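Local coordinates for protein pyridoxal kinase (PDB 3H74) that probably phosphorylates pyridoxal with ATP to give pyridoxal 5'-phosphate, as a pyridoxal kinase of the ribokinase-like superfamily, at residues A[7-12]-A[35-40]; A[91-96]-A[131-136]. All coordinates share one frame; numbering follows the deposited sequence.

How the contacts relate
Contact 1 pairs strand 7-12 in parallel with 35-40, which turns a corner at its end, in the mixed central sheet, whereas contact 2 sets a helical turn, 91-96, against the end of helix 122-131 and the loop after it, with no hydrogen bond between them. Contact 1 is partly buried, with Leu12, Ala35, Ala36, Pro38 and Ser40 partly exposed; contact 2 is buried apart from Gln133 and, in part, Thr93. Their centres lie about 15 Å apart, and they meet: Leu7 CD2 packs on Leu96 CD2, and Thr39 CG2 on Ile92 CD1. Contact 1 rests chiefly on backbone hydrogen bonds within the sheet, contact 2 on methyl groups in a helix layer covering it.

Contact 1: A[7-12]-A[35-40]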
loop_
_atom_site.group_PDB
_atom_site.type_symbol
_atom_site.label_atom_id
_atom_site.label_comp_id
_atom_site.label_asym_id
_atom_site.label_seq_id
_atom_site.Cartn_x
_atom_site.Cartn_y
_atom_site.Cartn_z
ATOM N N LEU A 7 1.824 12.823 -1.994
ATOM C CA LEU A 7 2.050 12.157 -3.257
ATOM C C LEU A 7 1.577 10.716 -3.125
ATOM O O LEU A 7 1.945 10.020 -2.175
ATOM C CB LEU A 7 3.546 12.168 -3.577
ATOM C CG LEU A 7 4.029 11.320 -4.756
ATOM C CD1 LEU A 7 3.388 11.768 -6.078
ATOM C CD2 LEU A 7 5.545 11.352 -4.847
ATOM N N VAL A 8 0.763 10.273 -4.074
ATOM C CA VAL A 8 0.375 8.862 -4.153
ATOM C C VAL A 8 0.770 8.365 -5.527
ATOM O O VAL A 8 0.212 8.838 -6.530
ATOM C CB VAL A 8 -1.142 8.636 -3.921
ATOM C CG1 VAL A 8 -1.460 7.148 -3.942
ATOM C CG2 VAL A 8 -1.569 9.262 -2.609
ATOM N N ALA A 9 1.728 7.440 -5.579
ATOM C CA ALA A 9 2.191 6.893 -6.848
ATOM C C ALA A 9 1.863 5.411 -6.888
ATOM O O ALA A 9 2.425 4.625 -6.116
ATOM C CB ALA A 9 3.681 7.122 -7.026
ATOM N N GLU A 10 0.923 5.049 -7.762
ATOM C CA GLU A 10 0.531 3.660 -7.974
ATOM C C GLU A 10 -0.249 3.581 -9.269
ATOM O O GLU A 10 -0.433 4.585 -9.946
ATOM C CB GLU A 10 -0.253 3.096 -6.777
ATOM C CG GLU A 10 -1.548 3.824 -6.467
ATOM C CD GLU A 10 -2.005 3.594 -5.045
ATOM O OE1 GLU A 10 -1.156 3.461 -4.140
ATOM O OE2 GLU A 10 -3.214 3.592 -4.811
ATOM N N ASP A 11 -0.702 2.389 -9.627
ATOM C CA ASP A 11 -1.400 2.231 -10.898
ATOM C C ASP A 11 -2.765 2.899 -10.875
ATOM O O ASP A 11 -3.392 3.018 -9.816
ATOM C CB ASP A 11 -1.557 0.752 -11.228
ATOM C CG ASP A 11 -2.270 -0.008 -10.123
ATOM O OD1 ASP A 11 -1.685 -0.184 -9.052
ATOM O OD2 ASP A 11 -3.446 -0.408 -10.312
ATOM N N LEU A 12 -3.213 3.333 -12.045
ATOM C CA LEU A 12 -4.585 3.776 -12.245
ATOM C C LEU A 12 -5.208 2.888 -13.309
ATOM O O LEU A 12 -4.764 2.885 -14.463
ATOM C CB LEU A 12 -4.634 5.240 -12.685
ATOM C CG LEU A 12 -6.022 5.763 -13.060
ATOM C CD1 LEU A 12 -6.989 5.696 -11.884
ATOM C CD2 LEU A 12 -5.920 7.190 -13.573
ATOM N N ALA A 35 -1.417 14.488 -4.800
ATOM C CA ALA A 35 -0.743 14.450 -6.091
ATOM C C ALA A 35 -0.894 13.001 -6.558
ATOM O O ALA A 35 -0.248 12.094 -6.025
ATOM C CB ALA A 35 0.719 14.853 -5.956
ATOM N N ALA A 36 -1.792 12.794 -7.515
ATOM C CA ALA A 36 -2.198 11.450 -7.929
ATOM C C ALA A 36 -1.404 11.040 -9.162
ATOM O O ALA A 36 -1.739 11.432 -10.281
ATOM C CB ALA A 36 -3.703 11.419 -8.208
ATOM N N LEU A 37 -0.353 10.260 -8.943
ATOM C CA LEU A 37 0.596 9.932 -9.998
ATOM C C LEU A 37 0.486 8.477 -10.460
ATOM O O LEU A 37 0.952 7.567 -9.770
ATOM C CB LEU A 37 2.016 10.205 -9.510
ATOM C CG LEU A 37 3.120 9.927 -10.529
ATOM C CD1 LEU A 37 2.965 10.826 -11.736
ATOM C CD2 LEU A 37 4.502 10.095 -9.913
ATOM N N PRO A 38 -0.112 8.240 -11.639
ATOM C CA PRO A 38 -0.124 6.870 -12.150
ATOM C C PRO A 38 1.279 6.361 -12.471
ATOM O O PRO A 38 2.053 7.053 -13.133
ATOM C CB PRO A 38 -0.956 6.981 -13.442
ATOM C CG PRO A 38 -1.797 8.231 -13.247
ATOM C CD PRO A 38 -0.856 9.158 -12.520
ATOM N N THR A 39 1.586 5.153 -12.010
ATOM C CA THR A 39 2.821 4.473 -12.389
ATOM C C THR A 39 2.590 3.619 -13.637
ATOM O O THR A 39 3.543 3.229 -14.315
ATOM C CB THR A 39 3.325 3.588 -11.247
ATOM O OG1 THR A 39 2.241 2.761 -10.828
ATOM C CG2 THR A 39 3.792 4.419 -10.062
ATOM N N SER A 40 1.313 3.341 -13.906
ATOM C CA SER A 40 0.836 2.555 -15.039
ATOM C C SER A 40 -0.603 3.021 -15.242
ATOM O O SER A 40 -1.273 3.374 -14.266
ATOM C CB SER A 40 0.864 1.057 -14.708
ATOM O OG SER A 40 0.419 0.267 -15.805
#
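The carbonyl oxygen of Glu10 is approached by two successive residues, Pro38 and Thr39: Thr39 N donates a hydrogen bond to Glu10 O at 2.9 Å, and the CA-H of Pro38 comes in with CA 3.2 Å from Glu10 O. The amide of Thr39 lies well above the carbonyl plane, 64° out of it, where the chain turns a corner. Leu37 O is shared in a similar way, taking a longer hydrogen bond from Glu10 N and a CA-H contact from Ala9. Further back the ladder is straighter: Val8 N donates to Ala35 O with an N-H...O angle of 179°, and Leu37 N returns a bond to Val8 O. At the corner itself Leu12 N reaches Ser40 O at 2.9 Å.

Leu7 CG stands anti to the backbone N (chi1 170°), and its CD1 lies 4.0 Å from Leu37 CB and also touches Ala35 CB; helix 61-70 covers Leu7 and Leu37. Leu12 CB meets Pro38 CB at 4.1 Å. Val8 and Glu10 pack on helix 19-29, the helix of the right-handed beta-alpha-beta crossover joining these parallel strands. Thr39 CG2 lies against the Ala9-Glu10 peptide, 3.8 Å from Ala9 C, and also touches Ala9 CB, while Thr39 OG1 is hydrogen-bonded to Tyr82 O. The backbone bonds thus continue through the corner, while the threonine hydroxyl ties it to the loop after strand 77-80.

Contact 2: A[91-96]-A[131-136]; sequences QITTYL and LIQQAD
Leu131 CG is anti to its backbone N (chi1 176°), and a chi2 of 59° then places CD1 against the neighbouring helix, where Thr93, Ile92 and Leu96 receive it. Thr93 presents its hydroxyl with OG1 anti to the carbonyl carbon (chi1 -60°), leaving CG2 anti to the backbone N.

Thr93 OG1 comes to 3.3 Å from Leu131 CA and 3.4 Å from Leu131 CD1, so that the oxygen rests against the backbone and one methyl of the leucine. These are contacts with carbon; the hydroxyl is hydrogen-bonded to Cys89 O, one turn back along its own helix. A polar atom can therefore sit in this largely apolar interface with its polar partner supplied locally. The Thr93 and Leu131 side chains run oblique to one another.

The same leucine methyl also meets two branched side chains: Ile92 CG2 lies 3.8 Å from Leu131 CD1, and Leu96 CD1 is slightly farther from it at 4.1 Å. Leu131 CD1 is thus held among a hydroxyl and two methyls. Ile92 and Leu96 also pack on Ile80 of strand 77-80, which places the contact over the central sheet, while Leu96 touches Leu104 of strand 103-106.

Toward solvent, Gln133 is extended beyond CG and crosses Thr93 at about a right angle, bringing NE2 to 3.9 Å from Thr93 CG2. This is a van der Waals contact at the exposed border.

Helices 86-98 and 122-131 are thus joined here by dispersion and shape, with the Thr93 hydroxyl that touches Leu131 hydrogen-bonded within its own helix. Since no hydrogen bond links the two segments, the fit of the Leu131 methyl among Ile92, Thr93 and Leu96 carries the contact.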
loop_
_atom_site.group_PDB
_atom_site.type_symbol
_atom_site.label_atom_id
_atom_site.label_comp_id
_atom_site.label_asym_id
_atom_site.label_seq_id
_atom_site.Cartn_x
_atom_site.Cartn_y
_atom_site.Cartn_z
ATOM N N GLN A 91 13.710 5.444 -10.406
ATOM C CA GLN A 91 13.328 6.843 -10.599
ATOM C C GLN A 91 12.617 7.404 -9.376
ATOM O O GLN A 91 12.925 8.498 -8.906
ATOM C CB GLN A 91 12.421 6.975 -11.817
ATOM C CG GLN A 91 13.140 6.773 -13.149
ATOM C CD GLN A 91 13.838 8.035 -13.661
ATOM O OE1 GLN A 91 13.566 9.150 -13.199
ATOM N NE2 GLN A 91 14.732 7.862 -14.623
ATOM N N ILE A 92 11.652 6.643 -8.860
ATOM C CA ILE A 92 10.918 7.050 -7.660
ATOM C C ILE A 92 11.854 7.183 -6.452
ATOM O O ILE A 92 11.784 8.163 -5.714
ATOM C CB ILE A 92 9.732 6.097 -7.361
ATOM C CG1 ILE A 92 8.687 6.200 -8.474
ATOM C CG2 ILE A 92 9.115 6.389 -5.978
ATOM C CD1 ILE A 92 7.651 5.086 -8.458
ATOM N N THR A 93 12.742 6.204 -6.278
ATOM C CA THR A 93 13.666 6.203 -5.140
ATOM C C THR A 93 14.474 7.507 -5.071
ATOM O O THR A 93 14.543 8.153 -4.025
ATOM C CB THR A 93 14.612 4.977 -5.169
ATOM O OG1 THR A 93 13.840 3.770 -5.131
ATOM C CG2 THR A 93 15.560 4.989 -3.968
ATOM N N THR A 94 15.050 7.915 -6.196
ATOM C CA THR A 94 15.886 9.119 -6.183
ATOM C C THR A 94 15.056 10.399 -6.048
ATOM O O THR A 94 15.485 11.350 -5.382
ATOM C CB THR A 94 16.810 9.226 -7.398
ATOM O OG1 THR A 94 16.021 9.456 -8.565
ATOM C CG2 THR A 94 17.653 7.961 -7.567
ATOM N N TYR A 95 13.861 10.416 -6.641
ATOM C CA TYR A 95 12.985 11.574 -6.495
ATOM C C TYR A 95 12.607 11.800 -5.030
ATOM O O TYR A 95 12.666 12.920 -4.521
ATOM C CB TYR A 95 11.728 11.489 -7.376
ATOM C CG TYR A 95 10.889 12.721 -7.197
ATOM C CD1 TYR A 95 11.311 13.942 -7.723
ATOM C CD2 TYR A 95 9.713 12.696 -6.442
ATOM C CE1 TYR A 95 10.573 15.088 -7.544
ATOM C CE2 TYR A 95 8.967 13.846 -6.256
ATOM C CZ TYR A 95 9.406 15.038 -6.801
ATOM O OH TYR A 95 8.673 16.175 -6.606
ATOM N N LEU A 96 12.238 10.720 -4.348
ATOM C CA LEU A 96 11.868 10.808 -2.937
ATOM C C LEU A 96 13.031 11.317 -2.084
ATOM O O LEU A 96 12.832 12.104 -1.155
ATOM C CB LEU A 96 11.375 9.453 -2.426
ATOM C CG LEU A 96 10.084 8.924 -3.058
ATOM C CD1 LEU A 96 9.865 7.470 -2.635
ATOM C CD2 LEU A 96 8.870 9.793 -2.730
ATOM N N LEU A 131 13.990 0.789 -2.857
ATOM C CA LEU A 131 12.888 1.735 -2.697
ATOM C C LEU A 131 12.389 1.816 -1.244
ATOM O O LEU A 131 12.057 2.843 -0.827
ATOM C CB LEU A 131 11.729 1.349 -3.647
ATOM C CG LEU A 131 10.444 2.173 -3.546
ATOM C CD1 LEU A 131 10.747 3.655 -3.819
ATOM C CD2 LEU A 131 9.455 1.637 -4.575
ATOM N N ILE A 132 12.372 0.699 -0.534
ATOM C CA ILE A 132 11.886 0.697 0.848
ATOM C C ILE A 132 12.884 1.258 1.863
ATOM O O ILE A 132 12.523 1.495 3.011
ATOM C CB ILE A 132 11.427 -0.714 1.318
ATOM C CG1 ILE A 132 12.614 -1.689 1.394
ATOM C CG2 ILE A 132 10.257 -1.217 0.450
ATOM C CD1 ILE A 132 12.275 -3.042 1.994
ATOM N N GLN A 133 14.132 1.465 1.439
ATOM C CA GLN A 133 15.228 1.747 2.378
ATOM C C GLN A 133 15.036 3.000 3.238
ATOM O O GLN A 133 15.524 3.051 4.372
ATOM C CB GLN A 133 16.593 1.748 1.664
ATOM C CG GLN A 133 16.901 2.981 0.808
ATOM C CD GLN A 133 17.885 2.700 -0.335
ATOM O OE1 GLN A 133 18.463 1.613 -0.434
ATOM N NE2 GLN A 133 18.056 3.684 -1.215
ATOM N N GLN A 134 14.323 3.998 2.723
ATOM C CA GLN A 134 14.069 5.209 3.508
ATOM C C GLN A 134 12.608 5.367 3.950
ATOM O O GLN A 134 12.222 6.403 4.493
ATOM C CB GLN A 134 14.581 6.460 2.778
ATOM C CG GLN A 134 16.115 6.536 2.695
ATOM C CD GLN A 134 16.790 6.651 4.061
ATOM O OE1 GLN A 134 16.464 7.534 4.857
ATOM N NE2 GLN A 134 17.745 5.761 4.330
ATOM N N ALA A 135 11.803 4.329 3.733
ATOM C CA ALA A 135 10.400 4.365 4.139
ATOM C C ALA A 135 10.280 4.383 5.655
ATOM O O ALA A 135 11.064 3.733 6.354
ATOM C CB ALA A 135 9.659 3.162 3.586
ATOM N N ASP A 136 9.305 5.128 6.163
ATOM C CA ASP A 136 8.966 5.067 7.582
ATOM C C ASP A 136 8.183 3.807 7.921
ATOM O O ASP A 136 8.317 3.252 9.012
ATOM C CB ASP A 136 8.158 6.301 7.977
ATOM C CG ASP A 136 8.936 7.575 7.788
ATOM O OD1 ASP A 136 8.573 8.391 6.922
ATOM O OD2 ASP A 136 9.950 7.759 8.499
#